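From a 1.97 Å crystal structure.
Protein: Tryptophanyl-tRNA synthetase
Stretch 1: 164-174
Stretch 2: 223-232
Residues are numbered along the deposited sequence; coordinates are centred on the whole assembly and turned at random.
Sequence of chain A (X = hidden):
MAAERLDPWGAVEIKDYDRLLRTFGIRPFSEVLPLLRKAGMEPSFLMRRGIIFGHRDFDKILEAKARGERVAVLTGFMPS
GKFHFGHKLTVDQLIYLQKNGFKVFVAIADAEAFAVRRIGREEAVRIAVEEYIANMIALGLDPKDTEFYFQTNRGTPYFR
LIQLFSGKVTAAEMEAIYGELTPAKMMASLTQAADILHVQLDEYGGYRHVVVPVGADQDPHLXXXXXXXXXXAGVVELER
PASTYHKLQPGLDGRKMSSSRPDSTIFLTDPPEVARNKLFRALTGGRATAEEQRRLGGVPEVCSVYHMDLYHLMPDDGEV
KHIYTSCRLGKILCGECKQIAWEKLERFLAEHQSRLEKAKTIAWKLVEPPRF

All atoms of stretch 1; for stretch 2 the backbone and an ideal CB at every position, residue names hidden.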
ATOM      1  N   LEU A 164      -1.490   3.340  -6.846  1.00 27.54           N
ATOM      2  CA  LEU A 164      -1.395   3.531  -8.290  1.00 28.61           C
ATOM      3  C   LEU A 164       0.042   3.332  -8.753  1.00 29.26           C
ATOM      4  O   LEU A 164       0.222   2.817  -9.840  1.00 30.49           O
ATOM      5  CB  LEU A 164      -1.896   4.910  -8.688  1.00 26.48           C
ATOM      6  CG  LEU A 164      -3.391   5.140  -8.296  1.00 31.40           C
ATOM      7  CD1 LEU A 164      -3.810   6.533  -8.839  1.00 34.77           C
ATOM      8  CD2 LEU A 164      -4.349   4.096  -8.817  1.00 30.85           C
ATOM      9  N   PHE A 165       1.057   3.684  -7.922  1.00 27.30           N
ATOM     10  CA  PHE A 165       2.443   3.457  -8.316  1.00 28.05           C
ATOM     11  C   PHE A 165       2.719   1.986  -8.521  1.00 28.12           C
ATOM     12  O   PHE A 165       3.611   1.649  -9.334  1.00 30.38           O
ATOM     13  CB  PHE A 165       3.481   3.938  -7.275  1.00 27.78           C
ATOM     14  CG  PHE A 165       3.527   5.432  -7.084  1.00 30.79           C
ATOM     15  CD1 PHE A 165       2.975   6.311  -8.015  1.00 26.88           C
ATOM     16  CD2 PHE A 165       4.222   5.972  -5.978  1.00 29.90           C
ATOM     17  CE1 PHE A 165       3.038   7.717  -7.839  1.00 31.46           C
ATOM     18  CE2 PHE A 165       4.297   7.385  -5.795  1.00 26.91           C
ATOM     19  CZ  PHE A 165       3.707   8.257  -6.731  1.00 29.74           C
ATOM     20  N   SER A 166       2.052   1.103  -7.765  1.00 27.28           N
ATOM     21  CA  SER A 166       2.351  -0.337  -7.875  1.00 29.89           C
ATOM     22  C   SER A 166       2.086  -0.893  -9.268  1.00 31.39           C
ATOM     23  O   SER A 166       2.690  -1.928  -9.635  1.00 30.52           O
ATOM     24  CB  SER A 166       1.568  -1.151  -6.845  1.00 30.70           C
ATOM     25  OG  SER A 166       0.195  -1.208  -7.197  1.00 31.10           O
ATOM     26  N   GLY A 167       1.295  -0.173 -10.066  1.00 31.94           N
ATOM     27  CA  GLY A 167       1.058  -0.599 -11.463  1.00 34.80           C
ATOM     28  C   GLY A 167       2.127  -0.099 -12.448  1.00 36.14           C
ATOM     29  O   GLY A 167       2.144  -0.517 -13.611  1.00 36.60           O
ATOM     30  N   LYS A 168       3.053   0.727 -11.972  1.00 33.06           N
ATOM     31  CA  LYS A 168       3.972   1.414 -12.889  1.00 35.11           C
ATOM     32  C   LYS A 168       5.434   1.098 -12.669  1.00 35.48           C
ATOM     33  O   LYS A 168       6.303   1.828 -13.089  1.00 38.27           O
ATOM     34  CB  LYS A 168       3.739   2.917 -12.831  1.00 32.84           C
ATOM     35  CG  LYS A 168       2.290   3.340 -13.163  1.00 35.67           C
ATOM     36  CD  LYS A 168       2.015   3.045 -14.653  1.00 39.54           C
ATOM     37  CE  LYS A 168       0.747   3.754 -15.073  1.00 47.52           C
ATOM     38  NZ  LYS A 168       0.452   3.372 -16.504  1.00 49.49           N
ATOM     39  N   VAL A 169       5.711   0.002 -12.007  1.00 35.74           N
ATOM     40  CA  VAL A 169       7.065  -0.414 -11.827  1.00 36.71           C
ATOM     41  C   VAL A 169       7.083  -1.942 -11.897  1.00 37.14           C
ATOM     42  O   VAL A 169       6.114  -2.583 -11.494  1.00 36.25           O
ATOM     43  CB  VAL A 169       7.607   0.171 -10.482  1.00 38.51           C
ATOM     44  CG1 VAL A 169       6.777  -0.301  -9.294  1.00 37.07           C
ATOM     45  CG2 VAL A 169       9.103  -0.151 -10.316  1.00 42.72           C
ATOM     46  N   THR A 170       8.167  -2.526 -12.428  1.00 37.21           N
ATOM     47  CA  THR A 170       8.303  -3.998 -12.463  1.00 38.14           C
ATOM     48  C   THR A 170       9.077  -4.535 -11.248  1.00 37.37           C
ATOM     49  O   THR A 170       9.800  -3.805 -10.581  1.00 35.36           O
ATOM     50  CB  THR A 170       9.044  -4.457 -13.784  1.00 37.25           C
ATOM     51  OG1 THR A 170      10.372  -3.944 -13.746  1.00 39.62           O
ATOM     52  CG2 THR A 170       8.349  -3.879 -14.989  1.00 41.08           C
ATOM     53  N   ALA A 171       8.925  -5.834 -10.985  1.00 38.52           N
ATOM     54  CA  ALA A 171       9.722  -6.521  -9.963  1.00 40.13           C
ATOM     55  C   ALA A 171      11.229  -6.349 -10.272  1.00 40.75           C
ATOM     56  O   ALA A 171      12.020  -6.062  -9.378  1.00 40.09           O
ATOM     57  CB  ALA A 171       9.320  -8.087  -9.897  1.00 40.10           C
ATOM     58  N   ALA A 172      11.609  -6.443 -11.555  1.00 41.46           N
ATOM     59  CA  ALA A 172      13.066  -6.312 -11.955  1.00 41.52           C
ATOM     60  C   ALA A 172      13.620  -4.898 -11.636  1.00 41.84           C
ATOM     61  O   ALA A 172      14.729  -4.740 -11.114  1.00 41.27           O
ATOM     62  CB  ALA A 172      13.266  -6.629 -13.452  1.00 40.22           C
ATOM     63  N   GLU A 173      12.842  -3.865 -11.946  1.00 41.59           N
ATOM     64  CA  GLU A 173      13.250  -2.516 -11.559  1.00 43.46           C
ATOM     65  C   GLU A 173      13.495  -2.387 -10.061  1.00 42.75           C
ATOM     66  O   GLU A 173      14.494  -1.838  -9.630  1.00 43.12           O
ATOM     67  CB  GLU A 173      12.192  -1.520 -11.996  1.00 43.40           C
ATOM     68  CG  GLU A 173      12.111  -1.423 -13.521  1.00 46.89           C
ATOM     69  CD  GLU A 173      11.104  -0.387 -13.970  1.00 51.24           C
ATOM     70  OE1 GLU A 173       9.919  -0.492 -13.618  1.00 48.59           O
ATOM     71  OE2 GLU A 173      11.510   0.531 -14.693  1.00 56.47           O
ATOM     72  N   MET A 174      12.574  -2.892  -9.263  1.00 43.73           N
ATOM     73  CA  MET A 174      12.747  -2.783  -7.838  1.00 45.22           C
ATOM     74  C   MET A 174      13.912  -3.625  -7.352  1.00 46.63           C
ATOM     75  O   MET A 174      14.738  -3.145  -6.587  1.00 47.39           O
ATOM     76  CB  MET A 174      11.464  -3.204  -7.150  1.00 46.53           C
ATOM     77  CG  MET A 174      10.352  -2.225  -7.294  1.00 43.15           C
ATOM     78  SD  MET A 174       9.102  -2.893  -6.159  1.00 55.03           S
ATOM     79  CE  MET A 174       7.858  -1.746  -6.424  1.00 42.44           C
ATOM     80  N   UNK A 223      15.794   7.959  -8.755  1.00 29.72           N
ATOM     81  CA  UNK A 223      15.581   7.901 -10.174  1.00 31.02           C
ATOM     82  C   UNK A 223      14.308   7.099 -10.424  1.00 30.01           C
ATOM     83  O   UNK A 223      13.558   7.386 -11.364  1.00 30.83           O
ATOM     84  CB  UNK A 223      16.786   7.289 -10.891  1.00 31.02           C
ATOM     85  N   UNK A 224      14.078   6.060  -9.628  1.00 30.73           N
ATOM     86  CA  UNK A 224      12.836   5.302  -9.799  1.00 31.53           C
ATOM     87  C   UNK A 224      11.630   6.246  -9.468  1.00 30.75           C
ATOM     88  O   UNK A 224      10.626   6.233 -10.164  1.00 31.19           O
ATOM     89  CB  UNK A 224      12.835   4.062  -8.903  1.00 31.53           C
ATOM     90  N   UNK A 225      11.762   7.063  -8.436  1.00 28.72           N
ATOM     91  CA  UNK A 225      10.733   8.107  -8.077  1.00 27.79           C
ATOM     92  C   UNK A 225      10.485   9.071  -9.234  1.00 29.07           C
ATOM     93  O   UNK A 225       9.330   9.394  -9.537  1.00 28.22           O
ATOM     94  CB  UNK A 225      11.177   8.905  -6.850  1.00 27.79           C
ATOM     95  N   UNK A 226      11.553   9.522  -9.895  1.00 28.68           N
ATOM     96  CA  UNK A 226      11.379  10.460 -11.022  1.00 30.69           C
ATOM     97  C   UNK A 226      10.709   9.715 -12.157  1.00 30.09           C
ATOM     98  O   UNK A 226       9.863  10.266 -12.791  1.00 30.53           O
ATOM     99  CB  UNK A 226      12.714  11.054 -11.477  1.00 30.69           C
ATOM    100  N   UNK A 227      11.074   8.442 -12.391  1.00 31.71           N
ATOM    101  CA  UNK A 227      10.305   7.638 -13.388  1.00 32.11           C
ATOM    102  C   UNK A 227       8.816   7.496 -13.044  1.00 32.78           C
ATOM    103  O   UNK A 227       7.977   7.621 -13.916  1.00 32.48           O
ATOM    104  CB  UNK A 227      10.916   6.240 -13.506  1.00 32.11           C
ATOM    105  N   UNK A 228       8.505   7.158 -11.794  1.00 29.95           N
ATOM    106  CA  UNK A 228       7.130   7.106 -11.351  1.00 30.70           C
ATOM    107  C   UNK A 228       6.370   8.431 -11.628  1.00 30.93           C
ATOM    108  O   UNK A 228       5.234   8.408 -12.173  1.00 30.65           O
ATOM    109  CB  UNK A 228       7.093   6.777  -9.857  1.00 30.70           C
ATOM    110  N   UNK A 229       6.989   9.573 -11.379  1.00 30.81           N
ATOM    111  CA  UNK A 229       6.330  10.868 -11.699  1.00 32.56           C
ATOM    112  C   UNK A 229       5.925  10.931 -13.213  1.00 33.58           C
ATOM    113  O   UNK A 229       4.757  11.242 -13.580  1.00 32.53           O
ATOM    114  CB  UNK A 229       7.267  12.028 -11.358  1.00 32.56           C
ATOM    115  N   UNK A 230       6.894  10.603 -14.064  1.00 33.32           N
ATOM    116  CA  UNK A 230       6.677  10.647 -15.543  1.00 34.60           C
ATOM    117  C   UNK A 230       5.585   9.605 -15.932  1.00 35.99           C
ATOM    118  O   UNK A 230       4.706   9.871 -16.791  1.00 36.40           O
ATOM    119  CB  UNK A 230       7.980  10.359 -16.291  1.00 34.60           C
ATOM    120  N   UNK A 231       5.669   8.417 -15.325  1.00 34.30           N
ATOM    121  CA  UNK A 231       4.723   7.309 -15.647  1.00 34.20           C
ATOM    122  C   UNK A 231       3.298   7.573 -15.149  1.00 34.22           C
ATOM    123  O   UNK A 231       2.329   6.948 -15.637  1.00 35.17           O
ATOM    124  CB  UNK A 231       5.226   6.000 -15.036  1.00 34.20           C
ATOM    125  N   UNK A 232       3.130   8.509 -14.231  1.00 33.11           N
ATOM    126  CA  UNK A 232       1.790   8.881 -13.808  1.00 31.94           C
ATOM    127  C   UNK A 232       1.117   9.897 -14.732  1.00 32.58           C
ATOM    128  O   UNK A 232      -0.002  10.287 -14.477  1.00 30.52           O
ATOM    129  CB  UNK A 232       1.845   9.444 -12.386  1.00 31.94           C
TER

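Stretch 2 is helical from its first residue, the helix having begun earlier in the chain, with backbone hydrogen bonds of the i to i+4 kind. It meets a segment of stretch 1 that begins in a helix and passes through a type I turn from Phe165 to Lys168, then a short loop, and re-enters a helix after Thr170. The CA-to-CB bonds of 224, 227, 228 and 231 point toward this segment, the spacing expected of one helical face.

Position 223 is out of reach of stretch 1, so the visible atoms set no preference beyond a helix-compatible residue; it is Arg223, whose NH1 is bonded elsewhere in the structure.

Position 224 points toward stretch 1, most directly at the Met174 side chain, with Val169 to one side of that line, but its ideal CB has no atom of stretch 1 within 5.5 Å. A side chain must therefore extend to make contact, and the side chains of Met174 and Val169 favour an apolar one such as leucine, isoleucine or methionine. The residue is Leu224, with chi1 t and chi2 p; its CD1 lies 3.5 Å from Val169 CG2.

Positions 225 and 226 contact nothing in stretch 1, 225 pointing away and 226 lying out of reach, and many residues would suit either. They are Thr225 and Arg226.

Position 227 points toward stretch 1, where the nearby charge is the carboxylate of Glu173, its OE2 about 5.9 Å from the ideal CB of 227. A basic or neutral polar residue would suit that charge better than an acidic one. The residue is Asp227, whose OD2 stays 5.1 Å from Glu173 OE2, so the two carboxylates do not touch.

Position 228 is more demanding. Its ideal CB is 4.5 Å from Phe165 CD1, and the CA atoms of the two residues are 6.7 Å apart. The neighbouring ring, the CB of Lys168 and Val169 together offer an apolar surface, suited to leucine, isoleucine or methionine. Leu228 fills it: its CB lies over one face of the Phe165 ring, while CD2 packs 3.8 Å from Phe165 CB and 3.8 Å from Lys168 CB.

Position 229 points away and 230 is out of reach, leaving both unconstrained by stretch 1; they are Ala229 and Asp230.

Position 231 has its ideal CB 4.1 Å from Lys168 CB. Beyond lie the carbonyl of Lys168 and the carboxylate of Glu173, two acceptors that call for a long donor; lysine or arginine would answer the charge, and a planar group with several N-H bonds could serve both. Arg231, extended from chi2 onward, does so. Arg231 NH1 donates to Lys168 O at 2.9 Å and, as part of a salt bridge, to Glu173 OE1 at 3.0 Å; Arg231 NH2 donates to Glu173 OE2 at 2.9 Å in the same salt bridge. Both acceptors lie at the guanidinium edge, as its in-plane N-H bonds require. Glu173 OE1 also accepts from Thr170 N at 2.9 Å, tying the salt bridge to the start of the second helix.

Position 232 points sideways, its ideal CB 5.0 Å from Phe165 CE1. A flexible apolar chain could turn back toward Leu164 and Phe165; methionine or leucine would suit. Met232, with all three chi angles m, places CG 3.6 Å from Phe165 CE1, its sulfur at the ring edge, and CE 4.0 Å from Leu164 CB.

Stretch 2 223-232: RLTRDLADRM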
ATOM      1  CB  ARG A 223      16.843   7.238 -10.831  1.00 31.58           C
ATOM      2  CG  ARG A 223      18.039   8.213 -10.871  1.00 33.60           C
ATOM      3  CD  ARG A 223      19.143   7.726 -11.888  1.00 36.82           C
ATOM      4  NE  ARG A 223      19.418   6.288 -11.785  1.00 36.13           N
ATOM      5  CZ  ARG A 223      20.397   5.762 -11.042  1.00 38.45           C
ATOM      6  NH1 ARG A 223      21.162   6.547 -10.318  1.00 37.93           N
ATOM      7  NH2 ARG A 223      20.622   4.459 -11.010  1.00 36.14           N
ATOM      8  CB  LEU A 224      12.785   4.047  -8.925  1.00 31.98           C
ATOM      9  CG  LEU A 224      11.440   3.295  -8.863  1.00 36.32           C
ATOM     10  CD1 LEU A 224      11.093   2.699 -10.273  1.00 39.26           C
ATOM     11  CD2 LEU A 224      11.423   2.164  -7.772  1.00 38.06           C
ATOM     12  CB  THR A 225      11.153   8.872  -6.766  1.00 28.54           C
ATOM     13  OG1 THR A 225      11.274   7.890  -5.720  1.00 26.43           O
ATOM     14  CG2 THR A 225      10.104   9.913  -6.301  1.00 24.28           C
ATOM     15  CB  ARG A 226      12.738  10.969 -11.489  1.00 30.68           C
ATOM     16  CG  ARG A 226      13.351  12.000 -10.494  1.00 30.19           C
ATOM     17  CD  ARG A 226      14.887  12.130 -10.764  1.00 31.74           C
ATOM     18  NE  ARG A 226      15.213  12.708 -12.093  1.00 30.10           N
ATOM     19  CZ  ARG A 226      15.207  14.008 -12.380  1.00 31.08           C
ATOM     20  NH1 ARG A 226      14.831  14.968 -11.497  1.00 29.31           N
ATOM     21  NH2 ARG A 226      15.529  14.378 -13.612  1.00 34.51           N
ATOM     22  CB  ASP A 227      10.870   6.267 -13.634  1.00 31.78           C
ATOM     23  CG  ASP A 227      12.286   6.325 -14.270  1.00 35.39           C
ATOM     24  OD1 ASP A 227      12.678   7.381 -14.778  1.00 39.40           O
ATOM     25  OD2 ASP A 227      13.054   5.351 -14.102  1.00 40.73           O
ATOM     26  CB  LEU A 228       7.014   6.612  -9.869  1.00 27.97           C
ATOM     27  CG  LEU A 228       7.231   5.125  -9.621  1.00 33.54           C
ATOM     28  CD1 LEU A 228       7.418   4.963  -8.069  1.00 35.46           C
ATOM     29  CD2 LEU A 228       5.949   4.326 -10.132  1.00 28.59           C
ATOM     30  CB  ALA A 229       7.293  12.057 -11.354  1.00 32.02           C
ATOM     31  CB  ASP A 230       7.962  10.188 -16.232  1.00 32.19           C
ATOM     32  CG  ASP A 230       9.083  11.185 -16.152  1.00 33.05           C
ATOM     33  OD1 ASP A 230       8.912  12.375 -15.805  1.00 40.78           O
ATOM     34  OD2 ASP A 230      10.192  10.784 -16.526  1.00 36.13           O
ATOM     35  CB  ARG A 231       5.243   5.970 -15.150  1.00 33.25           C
ATOM     36  CG  ARG A 231       6.529   5.508 -15.902  1.00 32.68           C
ATOM     37  CD  ARG A 231       7.153   4.343 -15.148  1.00 30.96           C
ATOM     38  NE  ARG A 231       8.475   4.075 -15.673  1.00 35.03           N
ATOM     39  CZ  ARG A 231       9.243   3.060 -15.317  1.00 37.83           C
ATOM     40  NH1 ARG A 231       8.860   2.169 -14.384  1.00 36.19           N
ATOM     41  NH2 ARG A 231      10.414   2.919 -15.917  1.00 41.04           N
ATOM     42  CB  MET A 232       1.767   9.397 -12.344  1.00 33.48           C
ATOM     43  CG  MET A 232       2.117   8.244 -11.313  1.00 31.71           C
ATOM     44  SD  MET A 232       0.849   6.926 -11.352  1.00 38.14           S
ATOM     45  CE  MET A 232      -0.224   8.005 -10.500  1.00 32.53           C
TER
HETATM   46  O   HOH W   1       2.712   4.916 -18.078  1.00 43.66           O
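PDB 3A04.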